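Local atomic coordinates of uncharacterized protein from DUF35 family (Sulfolobus solfataricus, PDB entry 3IRB), a protein that is of unknown function but binds zinc through a zinc ribbon joined to an OB-fold, and may bind acyl-CoA. Residues Q35-L40 with F136-R141; Q42-G47 with Y74-K79; C50-R55 with E65-K70; G54-P59 with P111-G116. One frame throughout, in Å; residues are numbered along the deposited sequence.

Contact 1: residues Q35-L40 with F136-R141; sequences QFFNGL and FQWPLR. With SO4 (sulfate ion), chain E.
L40, near the end of helix 30-41, packs its side chain on those of F136, W138 and L140. Its CG stands anti to the carbonyl carbon (chi1 -71°), and beyond it CD1 lies 4.1 Å from CD1 of L140 and also meets the W138 indole at its edge, near the plane. The other methyl, CD2, sits 4.2 Å from CD2 of F136. An alanine at L40 would probably open a gap between the helix and the loop, since both methyls that touch W138, L140 and F136 would be gone. Separately, the backbone L40 O touches CB of F136 at 3.3 Å.

The aromatic group sits one helical turn back. F37 turns its ring edge toward the W138 face in an offset edge-to-face pair, the six-membered ring centroid 5.8 Å from that of F37 and the planes at 63°. F36 adds CE2, 3.7 Å from CZ3 of W138.

The polar groups find partners outside the two segments: W138 NE1 bonds to M20 O of helix 12-28, and R141 NE and NH2 hold a sulfate, probably from the crystallisation liquor, which S135 OG also binds. Helix 30-41 therefore meets this loop mainly through apolar side chains, consistent with hydrophobic burial joining them.

Contact 2: residues Q42-G47 with Y74-K79; sequences QNKIIG and YVEINK
G47 and V75 form a hydrogen-bonded pair in the antiparallel ladder between strand 46-49 and strand 69-76, which leads from the zinc ribbon toward the OB-fold. G47 N gives its hydrogen to V75 O at 2.9 Å, and V75 N answers to G47 O from above the carbonyl plane. I46 and E76 are the neighbouring non-hydrogen-bonded pair, and beyond them I77 N bonds to I45 O at 2.8 Å.

Side chains pack along this ladder. I45 CG2 rests 4.0 Å from CB of I77, while CD1 of I77 covers the backbone of G47, where a beta carbon would clash with it. On the I46 and E76 face, I46 CG2 touches CB of Y74. The extended K44 and E76 side chains cross at about a right angle, K44 CG 3.6 Å from E76 OE2; K44 NZ stops 4.4 Å from E76 OE1, beyond a salt bridge.

A water bridges the two segments, accepting from I45 N and donating to E76 OE2 and I77 O. N43, with positive phi, is the C-prime residue of the Schellman motif that ends helix 30-41, turning the chain into this ladder. Its carbonyl is reached by the extended K79 side chain, whose NZ lies in the carbonyl plane, 2.9 Å from N43 O.

Contact 3: residues C50-R55 with E65-K70; sequences CSKCGR and EHCFVK. With ZN (zinc ion), chain C.
C53 SG is gripped by three partners: it binds zinc at 2.3 Å, accepts a hydrogen bond from R55 NH1 at 3.2 Å, and takes another from R55 N. This is the metal site of a zinc ribbon, in which C50, C53 and C67 share the ion with C64. C50 SG, 2.4 Å from the zinc, receives C53 N and, weakly, K52 N. N-H groups thus point at both sulfurs of the first CxxC and would probably spread their negative charge.

C67 brings the second knuckle against the first. Its SG lies 3.4 Å from CB of C53 and also touches CB of K52, while V69 CG2 touches C50 SG. The K52 chain runs out extended from there, and its NZ reaches C67 O through a water. A second water joins S51 N to K70 O, so two waters bridge the segments.

R55 is a second-shell residue. Its guanidinium, with C53 SG in plane at the edge, lies flat on the H66 ring, the planes at 27° and the centres 3.9 Å apart, while E114 outside the site takes NE in a salt bridge. Within the stack, CG of H66 sits over the centre of the guanidinium, and CZ of R55 lies above the imidazole, offset toward its rim.

Contact 4: residues G54-P59 with P111-G116; sequences GRIFVP and PNIEGG
F57 lays its ring beside the E114 side chain, the two pointing the same way, with CD1 of F57 3.9 Å from CB of E114. The carboxylate continues past the ring to R55. E114 is modelled in two conformers, and in the one described here the bend at chi2 (-133°) places its CD 3.8 Å from CD of R55. In this conformer OE2 comes 3.2 Å from R55 NE in a salt bridge. The oxygen lies close to the guanidinium plane, yet NE meets it from above the carboxylate plane, the two planes being 84° apart. The bond is also far from straight, with an angle of 136° at the hydrogen.

The backbone carries a short parallel pairing that joins strand 56-58 of the zinc ribbon to strand 114-123 of the OB-fold. E114 N bonds to I56 O at 2.8 Å, and E114 O accepts from V58 N at 2.9 Å. A weaker bond from G116 N to V58 O extends the pairing. G115 has positive phi, and a beta carbon there would clash with V58 O. At the other end a water links I56 N to N112 O.

I113 supplies the apolar packing: in the conformers described, its CG2 is 3.6 Å from CG1 of V58 and its CG1 lies against CG2 of I56. An alanine at R55 would probably leave the E114 carboxylate without this positive partner and free to turn. The arginine that bonds to C53 SG thus also pairs with E114, adding a charged link between the OB-fold strand and the zinc surroundings to that of the ladder.

Contacts 3 and 4 share G54 and R55, so the zinc site passes directly into the parallel ladder; their centres are 12 Å apart, and H66 CE1 lies 3.6 Å from E114 OE1. Contacts 2 and 4 meet in the apolar layer between them, where I45 CG2 touches V58 CG2 at 3.7 Å and I77 packs on both V58 and I113. Contact 1 closes over this layer: F36 CD1 lies 3.7 Å from P59 CB, and G39 O probably bonds to K44 N of contact 2. Contact 1 stays remote from the metal site, its centre about 24 Å from that of contact 3, with nearest atoms about 10 Å apart.

Contact 1: residues Q35-L40 with F136-R141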
# COMPACT_ATOMS: atom_id res chain seq x y z
N GLN A 35 -13.29 6.47 -2.72
CA GLN A 35 -13.39 6.14 -1.29
C GLN A 35 -12.01 5.90 -0.70
O GLN A 35 -11.71 6.36 0.39
CB GLN A 35 -14.20 4.86 -1.05
CG GLN A 35 -15.70 4.98 -1.15
CD GLN A 35 -16.28 6.02 -0.21
OE1 GLN A 35 -16.12 5.94 1.01
NE2 GLN A 35 -16.95 7.02 -0.77
N PHE A 36 -11.19 5.16 -1.41
CA PHE A 36 -9.85 4.89 -0.92
C PHE A 36 -9.05 6.16 -0.68
O PHE A 36 -8.51 6.36 0.40
CB PHE A 36 -9.09 3.97 -1.87
CG PHE A 36 -7.72 3.64 -1.40
CD1 PHE A 36 -7.53 2.81 -0.30
CD2 PHE A 36 -6.62 4.18 -2.05
CE1 PHE A 36 -6.24 2.54 0.14
CE2 PHE A 36 -5.35 3.91 -1.63
CZ PHE A 36 -5.14 3.10 -0.53
N PHE A 37 -8.94 7.01 -1.70
CA PHE A 37 -8.11 8.22 -1.58
C PHE A 37 -8.71 9.26 -0.63
O PHE A 37 -7.97 9.96 0.07
CB PHE A 37 -7.78 8.80 -2.96
CG PHE A 37 -6.74 7.98 -3.68
CD1 PHE A 37 -5.39 8.09 -3.32
CD2 PHE A 37 -7.12 7.00 -4.58
CE1 PHE A 37 -4.45 7.28 -3.90
CE2 PHE A 37 -6.18 6.21 -5.17
CZ PHE A 37 -4.86 6.34 -4.84
N ASN A 38 -10.03 9.35 -0.59
CA ASN A 38 -10.68 10.13 0.46
C ASN A 38 -10.36 9.61 1.85
O ASN A 38 -10.12 10.39 2.77
CB ASN A 38 -12.20 10.19 0.26
CG ASN A 38 -12.59 11.13 -0.84
OD1 ASN A 38 -11.78 11.95 -1.29
ND2 ASN A 38 -13.84 11.03 -1.30
N GLY A 39 -10.35 8.29 2.00
CA GLY A 39 -9.99 7.65 3.28
C GLY A 39 -8.59 8.03 3.73
O GLY A 39 -8.37 8.32 4.91
N LEU A 40 -7.63 8.02 2.81
CA LEU A 40 -6.24 8.39 3.13
C LEU A 40 -6.14 9.82 3.68
O LEU A 40 -5.35 10.09 4.61
CB LEU A 40 -5.36 8.25 1.89
CG LEU A 40 -5.05 6.85 1.38
CD1 LEU A 40 -4.11 6.92 0.18
CD2 LEU A 40 -4.51 5.88 2.45
N PHE A 136 0.02 9.01 5.20
CA PHE A 136 -1.06 8.51 4.37
C PHE A 136 -1.11 9.22 2.99
O PHE A 136 -2.03 9.00 2.22
CB PHE A 136 -2.39 8.70 5.12
CG PHE A 136 -2.50 7.85 6.35
CD1 PHE A 136 -1.94 8.25 7.55
CD2 PHE A 136 -3.18 6.64 6.31
CE1 PHE A 136 -2.03 7.46 8.69
CE2 PHE A 136 -3.27 5.82 7.44
CZ PHE A 136 -2.70 6.25 8.65
N GLN A 137 -0.15 10.09 2.70
CA GLN A 137 -0.02 10.60 1.33
C GLN A 137 0.56 9.47 0.50
O GLN A 137 1.35 8.68 0.99
CB GLN A 137 0.89 11.81 1.31
CG GLN A 137 1.08 12.44 -0.06
CD GLN A 137 2.02 13.65 -0.02
OE1 GLN A 137 2.19 14.31 1.02
NE2 GLN A 137 2.66 13.94 -1.15
N TRP A 138 0.14 9.36 -0.75
CA TRP A 138 0.62 8.29 -1.62
C TRP A 138 1.95 8.67 -2.27
O TRP A 138 2.11 9.80 -2.71
CB TRP A 138 -0.42 8.03 -2.70
CG TRP A 138 -0.13 6.87 -3.52
CD1 TRP A 138 0.68 6.83 -4.61
CD2 TRP A 138 -0.61 5.57 -3.33
NE1 TRP A 138 0.72 5.57 -5.10
CE2 TRP A 138 -0.06 4.76 -4.33
CE3 TRP A 138 -1.44 4.97 -2.37
CZ2 TRP A 138 -0.33 3.40 -4.42
CZ3 TRP A 138 -1.71 3.65 -2.46
CH2 TRP A 138 -1.14 2.86 -3.47
N PRO A 139 2.91 7.72 -2.35
CA PRO A 139 2.94 6.39 -1.80
C PRO A 139 3.13 6.47 -0.30
O PRO A 139 3.86 7.34 0.18
CB PRO A 139 4.20 5.76 -2.42
CG PRO A 139 4.71 6.67 -3.34
CD PRO A 139 4.11 8.00 -3.16
N LEU A 140 2.47 5.59 0.42
CA LEU A 140 2.55 5.59 1.87
C LEU A 140 3.97 5.32 2.40
O LEU A 140 4.79 4.65 1.74
CB LEU A 140 1.58 4.59 2.48
CG LEU A 140 0.11 5.07 2.59
CD1 LEU A 140 -0.49 5.23 1.24
CD2 LEU A 140 -0.78 4.14 3.44
N ARG A 141 4.23 5.85 3.58
CA ARG A 141 5.45 5.61 4.32
C ARG A 141 5.12 4.93 5.63
O ARG A 141 4.25 5.39 6.40
CB ARG A 141 6.19 6.91 4.68
CG ARG A 141 6.71 7.75 3.52
CD ARG A 141 7.72 8.82 4.05
NE ARG A 141 7.07 9.86 4.85
CZ ARG A 141 7.19 10.03 6.17
NH1 ARG A 141 7.95 9.23 6.89
NH2 ARG A 141 6.53 11.00 6.76
S SO4 E . 4.80 13.16 4.44
O1 SO4 E . 5.16 13.10 5.84
O2 SO4 E . 5.14 14.46 3.87
O3 SO4 E . 3.36 12.98 4.31
O4 SO4 E . 5.48 12.10 3.67

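Contact 2: residues Q42-G47 with Y74-K79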
# COMPACT_ATOMS: atom_id res chain seq x y z
N GLN A 42 -8.24 11.13 5.53
CA GLN A 42 -8.68 11.08 6.93
C GLN A 42 -7.84 10.13 7.81
O GLN A 42 -8.28 9.72 8.87
CB GLN A 42 -10.14 10.62 6.97
CG GLN A 42 -11.10 11.50 6.17
CD GLN A 42 -12.49 10.88 6.09
OE1 GLN A 42 -12.97 10.55 5.00
NE2 GLN A 42 -13.13 10.70 7.24
N ASN A 43 -6.63 9.78 7.35
CA ASN A 43 -5.78 8.79 8.01
C ASN A 43 -6.46 7.42 8.20
O ASN A 43 -6.33 6.80 9.24
CB ASN A 43 -5.25 9.32 9.35
CG ASN A 43 -4.42 10.58 9.19
OD1 ASN A 43 -4.06 10.97 8.07
ND2 ASN A 43 -4.12 11.22 10.29
N LYS A 44 -7.19 6.97 7.18
CA LYS A 44 -7.79 5.65 7.21
C LYS A 44 -7.39 4.87 5.99
O LYS A 44 -7.11 5.45 4.94
CB LYS A 44 -9.31 5.75 7.24
CG LYS A 44 -9.83 6.50 8.48
CD LYS A 44 -11.35 6.64 8.42
CE LYS A 44 -11.89 7.33 9.68
NZ LYS A 44 -13.35 7.60 9.55
N ILE A 45 -7.39 3.55 6.15
CA ILE A 45 -7.18 2.61 5.05
C ILE A 45 -8.55 1.99 4.78
O ILE A 45 -9.09 1.25 5.64
CB ILE A 45 -6.19 1.50 5.44
CG1 ILE A 45 -4.82 2.11 5.82
CG2 ILE A 45 -6.08 0.50 4.33
CD1 ILE A 45 -4.21 2.96 4.73
N ILE A 46 -9.08 2.26 3.59
CA ILE A 46 -10.44 1.84 3.21
C ILE A 46 -10.38 0.74 2.17
O ILE A 46 -9.76 0.87 1.10
CB ILE A 46 -11.28 2.98 2.65
CG1 ILE A 46 -11.40 4.13 3.64
CG2 ILE A 46 -12.66 2.44 2.23
CD1 ILE A 46 -12.12 3.76 4.92
N GLY A 47 -11.02 -0.37 2.48
CA GLY A 47 -11.10 -1.48 1.56
C GLY A 47 -12.54 -1.64 1.14
O GLY A 47 -13.42 -0.88 1.60
N TYR A 74 -18.01 -0.67 1.61
CA TYR A 74 -16.67 -0.26 1.97
C TYR A 74 -16.47 -0.50 3.45
O TYR A 74 -17.40 -0.37 4.22
CB TYR A 74 -16.44 1.20 1.62
CG TYR A 74 -16.68 1.45 0.16
CD1 TYR A 74 -15.73 1.09 -0.78
CD2 TYR A 74 -17.87 2.02 -0.28
CE1 TYR A 74 -15.96 1.28 -2.13
CE2 TYR A 74 -18.10 2.23 -1.63
CZ TYR A 74 -17.14 1.86 -2.55
OH TYR A 74 -17.36 2.08 -3.89
N VAL A 75 -15.25 -0.85 3.82
CA VAL A 75 -14.93 -1.19 5.21
C VAL A 75 -13.61 -0.55 5.61
O VAL A 75 -12.70 -0.45 4.80
CB VAL A 75 -14.87 -2.72 5.44
CG1 VAL A 75 -16.22 -3.38 5.11
CG2 VAL A 75 -13.81 -3.34 4.63
N GLU A 76 -13.53 -0.10 6.86
CA GLU A 76 -12.29 0.45 7.38
C GLU A 76 -11.41 -0.71 7.84
O GLU A 76 -11.82 -1.52 8.66
CB GLU A 76 -12.54 1.43 8.54
CG GLU A 76 -11.21 2.08 8.99
CD GLU A 76 -11.33 3.10 10.11
OE1 GLU A 76 -12.47 3.44 10.53
OE2 GLU A 76 -10.25 3.57 10.56
N ILE A 77 -10.19 -0.75 7.32
CA ILE A 77 -9.23 -1.77 7.66
C ILE A 77 -8.50 -1.37 8.95
O ILE A 77 -8.23 -0.20 9.17
CB ILE A 77 -8.34 -2.00 6.43
CG1 ILE A 77 -9.19 -2.77 5.40
CG2 ILE A 77 -7.08 -2.82 6.73
CD1 ILE A 77 -8.63 -2.75 4.10
N ASN A 78 -8.23 -2.33 9.82
CA ASN A 78 -7.46 -2.06 11.03
C ASN A 78 -6.01 -1.76 10.69
O ASN A 78 -5.20 -2.68 10.43
CB ASN A 78 -7.53 -3.24 12.00
CG ASN A 78 -6.92 -2.93 13.36
OD1 ASN A 78 -6.12 -2.00 13.51
ND2 ASN A 78 -7.29 -3.72 14.37
N LYS A 79 -5.66 -0.49 10.77
CA LYS A 79 -4.33 -0.06 10.37
C LYS A 79 -3.25 -0.61 11.30
O LYS A 79 -2.12 -0.89 10.87
CB LYS A 79 -4.23 1.47 10.18
CG LYS A 79 -5.17 2.33 10.97
CD LYS A 79 -4.92 3.80 10.70
CE LYS A 79 -5.66 4.67 11.67
NZ LYS A 79 -5.05 6.01 11.75
O HOH W 1 -8.13 2.45 8.79

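Contact 3: residues C50-R55 with E65-K70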
# COMPACT_ATOMS: atom_id res chain seq x y z
N CYS A 50 -16.63 -7.74 -1.04
CA CYS A 50 -17.59 -8.40 -1.91
C CYS A 50 -18.63 -9.13 -1.08
O CYS A 50 -18.32 -9.91 -0.18
CB CYS A 50 -16.90 -9.39 -2.86
SG CYS A 50 -17.98 -10.30 -3.91
N SER A 51 -19.89 -8.86 -1.38
CA SER A 51 -20.97 -9.45 -0.62
C SER A 51 -21.18 -10.90 -0.99
O SER A 51 -21.81 -11.65 -0.25
CB SER A 51 -22.26 -8.66 -0.83
OG SER A 51 -22.11 -7.33 -0.37
N LYS A 52 -20.68 -11.30 -2.16
CA LYS A 52 -20.92 -12.66 -2.64
C LYS A 52 -19.91 -13.65 -2.08
O LYS A 52 -20.30 -14.77 -1.74
CB LYS A 52 -20.90 -12.74 -4.17
CG LYS A 52 -21.59 -14.02 -4.63
CD LYS A 52 -22.07 -14.00 -6.05
CE LYS A 52 -23.06 -15.15 -6.28
NZ LYS A 52 -23.10 -15.59 -7.72
N CYS A 53 -18.64 -13.25 -1.96
CA CYS A 53 -17.62 -14.16 -1.42
C CYS A 53 -17.00 -13.67 -0.12
O CYS A 53 -16.21 -14.39 0.52
CB CYS A 53 -16.51 -14.37 -2.45
SG CYS A 53 -15.54 -12.87 -2.82
N GLY A 54 -17.35 -12.45 0.30
CA GLY A 54 -16.83 -11.91 1.53
C GLY A 54 -15.36 -11.46 1.49
O GLY A 54 -14.87 -11.03 2.50
N ARG A 55 -14.66 -11.58 0.37
CA ARG A 55 -13.28 -11.07 0.27
C ARG A 55 -13.25 -9.56 0.50
O ARG A 55 -14.10 -8.83 -0.04
CB ARG A 55 -12.72 -11.38 -1.11
CG ARG A 55 -12.42 -12.87 -1.34
CD ARG A 55 -11.83 -13.05 -2.72
NE ARG A 55 -11.39 -14.43 -2.96
CZ ARG A 55 -12.18 -15.42 -3.32
NH1 ARG A 55 -13.49 -15.24 -3.50
NH2 ARG A 55 -11.66 -16.64 -3.50
N GLU A 65 -13.49 -9.84 -9.38
CA GLU A 65 -13.28 -10.70 -10.57
C GLU A 65 -13.44 -12.21 -10.25
O GLU A 65 -13.62 -13.00 -11.17
CB GLU A 65 -11.92 -10.41 -11.23
CG GLU A 65 -11.54 -11.30 -12.45
CD GLU A 65 -12.49 -11.24 -13.65
OE1 GLU A 65 -13.47 -10.46 -13.66
OE2 GLU A 65 -12.25 -11.99 -14.62
N HIS A 66 -13.39 -12.58 -8.97
CA HIS A 66 -13.68 -13.95 -8.53
C HIS A 66 -15.13 -14.31 -8.74
O HIS A 66 -15.43 -15.38 -9.24
CB HIS A 66 -13.31 -14.14 -7.06
CG HIS A 66 -11.85 -13.99 -6.81
ND1 HIS A 66 -11.33 -13.02 -5.98
CD2 HIS A 66 -10.78 -14.67 -7.31
CE1 HIS A 66 -10.01 -13.11 -5.97
NE2 HIS A 66 -9.65 -14.11 -6.76
N CYS A 67 -16.03 -13.40 -8.35
CA CYS A 67 -17.48 -13.62 -8.44
C CYS A 67 -18.14 -13.02 -9.68
O CYS A 67 -19.28 -13.36 -9.96
CB CYS A 67 -18.18 -13.03 -7.23
SG CYS A 67 -17.65 -13.72 -5.64
N PHE A 68 -17.44 -12.13 -10.40
CA PHE A 68 -18.00 -11.38 -11.53
C PHE A 68 -19.19 -10.50 -11.16
O PHE A 68 -20.22 -10.54 -11.82
CB PHE A 68 -18.38 -12.33 -12.70
CG PHE A 68 -17.30 -13.30 -13.04
CD1 PHE A 68 -16.08 -12.85 -13.54
CD2 PHE A 68 -17.48 -14.66 -12.81
CE1 PHE A 68 -15.07 -13.75 -13.84
CE2 PHE A 68 -16.47 -15.56 -13.11
CZ PHE A 68 -15.26 -15.11 -13.62
N VAL A 69 -19.05 -9.75 -10.07
CA VAL A 69 -20.09 -8.89 -9.55
C VAL A 69 -19.49 -7.59 -9.02
O VAL A 69 -18.31 -7.55 -8.58
CB VAL A 69 -20.89 -9.55 -8.39
CG1 VAL A 69 -21.60 -10.82 -8.84
CG2 VAL A 69 -20.00 -9.81 -7.23
N LYS A 70 -20.31 -6.55 -9.08
CA LYS A 70 -20.00 -5.25 -8.52
C LYS A 70 -19.86 -5.35 -6.98
O LYS A 70 -20.57 -6.13 -6.32
CB LYS A 70 -21.14 -4.27 -8.88
CG LYS A 70 -20.69 -2.86 -9.21
CD LYS A 70 -20.42 -2.00 -7.99
CE LYS A 70 -19.56 -0.79 -8.32
ZN ZN C . -16.52 -11.97 -4.69
O HOH W 2 -20.34 -7.83 -4.14
O HOH W 3 -20.54 -15.50 -9.04

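Contact 4: residues G54-P59 with P111-G116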
# COMPACT_ATOMS: atom_id res chain seq x y z
N GLY A 54 -17.35 -12.45 0.30
CA GLY A 54 -16.83 -11.91 1.53
C GLY A 54 -15.36 -11.46 1.49
O GLY A 54 -14.87 -11.03 2.50
N ARG A 55 -14.66 -11.58 0.37
CA ARG A 55 -13.28 -11.07 0.27
C ARG A 55 -13.25 -9.56 0.50
O ARG A 55 -14.10 -8.83 -0.04
CB ARG A 55 -12.72 -11.38 -1.11
CG ARG A 55 -12.42 -12.87 -1.34
CD ARG A 55 -11.83 -13.05 -2.72
NE ARG A 55 -11.39 -14.43 -2.96
CZ ARG A 55 -12.18 -15.42 -3.32
NH1 ARG A 55 -13.49 -15.24 -3.50
NH2 ARG A 55 -11.66 -16.64 -3.50
N ILE A 56 -12.24 -9.10 1.25
CA ILE A 56 -12.00 -7.70 1.47
C ILE A 56 -10.74 -7.32 0.68
O ILE A 56 -9.75 -8.00 0.79
CB ILE A 56 -11.82 -7.39 2.96
CG1 ILE A 56 -13.10 -7.71 3.74
CG2 ILE A 56 -11.49 -5.93 3.15
CD1 ILE A 56 -12.94 -7.62 5.28
N PHE A 57 -10.83 -6.26 -0.14
CA PHE A 57 -9.75 -5.86 -1.02
C PHE A 57 -9.19 -4.54 -0.57
O PHE A 57 -9.94 -3.62 -0.22
CB PHE A 57 -10.22 -5.68 -2.47
CG PHE A 57 -10.82 -6.91 -3.07
CD1 PHE A 57 -10.01 -7.85 -3.70
CD2 PHE A 57 -12.18 -7.16 -2.96
CE1 PHE A 57 -10.52 -8.98 -4.26
CE2 PHE A 57 -12.71 -8.31 -3.51
CZ PHE A 57 -11.88 -9.23 -4.17
N VAL A 58 -7.87 -4.41 -0.62
CA VAL A 58 -7.21 -3.13 -0.40
C VAL A 58 -6.20 -2.94 -1.55
O VAL A 58 -5.51 -3.89 -1.91
CB VAL A 58 -6.54 -3.07 0.99
CG1 VAL A 58 -5.32 -4.02 1.09
CG2 VAL A 58 -6.20 -1.61 1.36
N PRO A 59 -6.16 -1.74 -2.16
CA PRO A 59 -7.10 -0.62 -2.03
C PRO A 59 -8.51 -1.05 -2.45
O PRO A 59 -8.67 -2.08 -3.12
CB PRO A 59 -6.56 0.45 -2.99
CG PRO A 59 -5.07 0.10 -3.12
CD PRO A 59 -5.02 -1.40 -3.04
N PRO A 111 -3.82 -8.96 7.72
CA PRO A 111 -4.34 -10.33 7.83
C PRO A 111 -5.75 -10.47 7.24
O PRO A 111 -6.62 -9.65 7.53
CB PRO A 111 -4.38 -10.59 9.34
CG PRO A 111 -3.73 -9.44 10.00
CD PRO A 111 -3.44 -8.38 9.02
N ASN A 112 -5.93 -11.47 6.39
CA ASN A 112 -7.24 -11.88 5.84
C ASN A 112 -7.82 -10.88 4.85
O ASN A 112 -9.01 -10.94 4.52
CB ASN A 112 -8.24 -12.18 6.97
CG ASN A 112 -7.69 -13.19 7.96
OD1 ASN A 112 -7.03 -14.16 7.57
ND2 ASN A 112 -7.93 -12.95 9.23
N ILE A 113 -6.95 -9.97 4.37
CA ILE A 113 -7.36 -8.98 3.38
C ILE A 113 -6.57 -9.21 2.10
O ILE A 113 -5.33 -9.38 2.14
CB ILE A 113 -7.15 -7.57 3.93
CG1 ILE A 113 -8.22 -7.31 5.00
CG2 ILE A 113 -7.26 -6.52 2.81
CD1 ILE A 113 -7.77 -6.39 6.09
N GLU A 114 -7.27 -9.23 0.97
CA GLU A 114 -6.63 -9.39 -0.33
C GLU A 114 -5.97 -8.09 -0.81
O GLU A 114 -6.45 -6.99 -0.54
CB GLU A 114 -7.62 -9.91 -1.39
CG GLU A 114 -8.18 -11.29 -1.04
CD GLU A 114 -8.17 -12.30 -2.21
OE1 GLU A 114 -7.81 -11.94 -3.35
OE2 GLU A 114 -8.53 -13.47 -1.96
N GLY A 115 -4.86 -8.24 -1.53
CA GLY A 115 -4.08 -7.12 -2.03
C GLY A 115 -3.16 -6.63 -0.93
O GLY A 115 -2.81 -7.36 -0.02
N GLY A 116 -2.83 -5.37 -0.99
CA GLY A 116 -1.81 -4.81 -0.13
C GLY A 116 -1.43 -3.45 -0.66
O GLY A 116 -2.02 -2.99 -1.62
O HOH W 4 -10.45 -11.13 2.23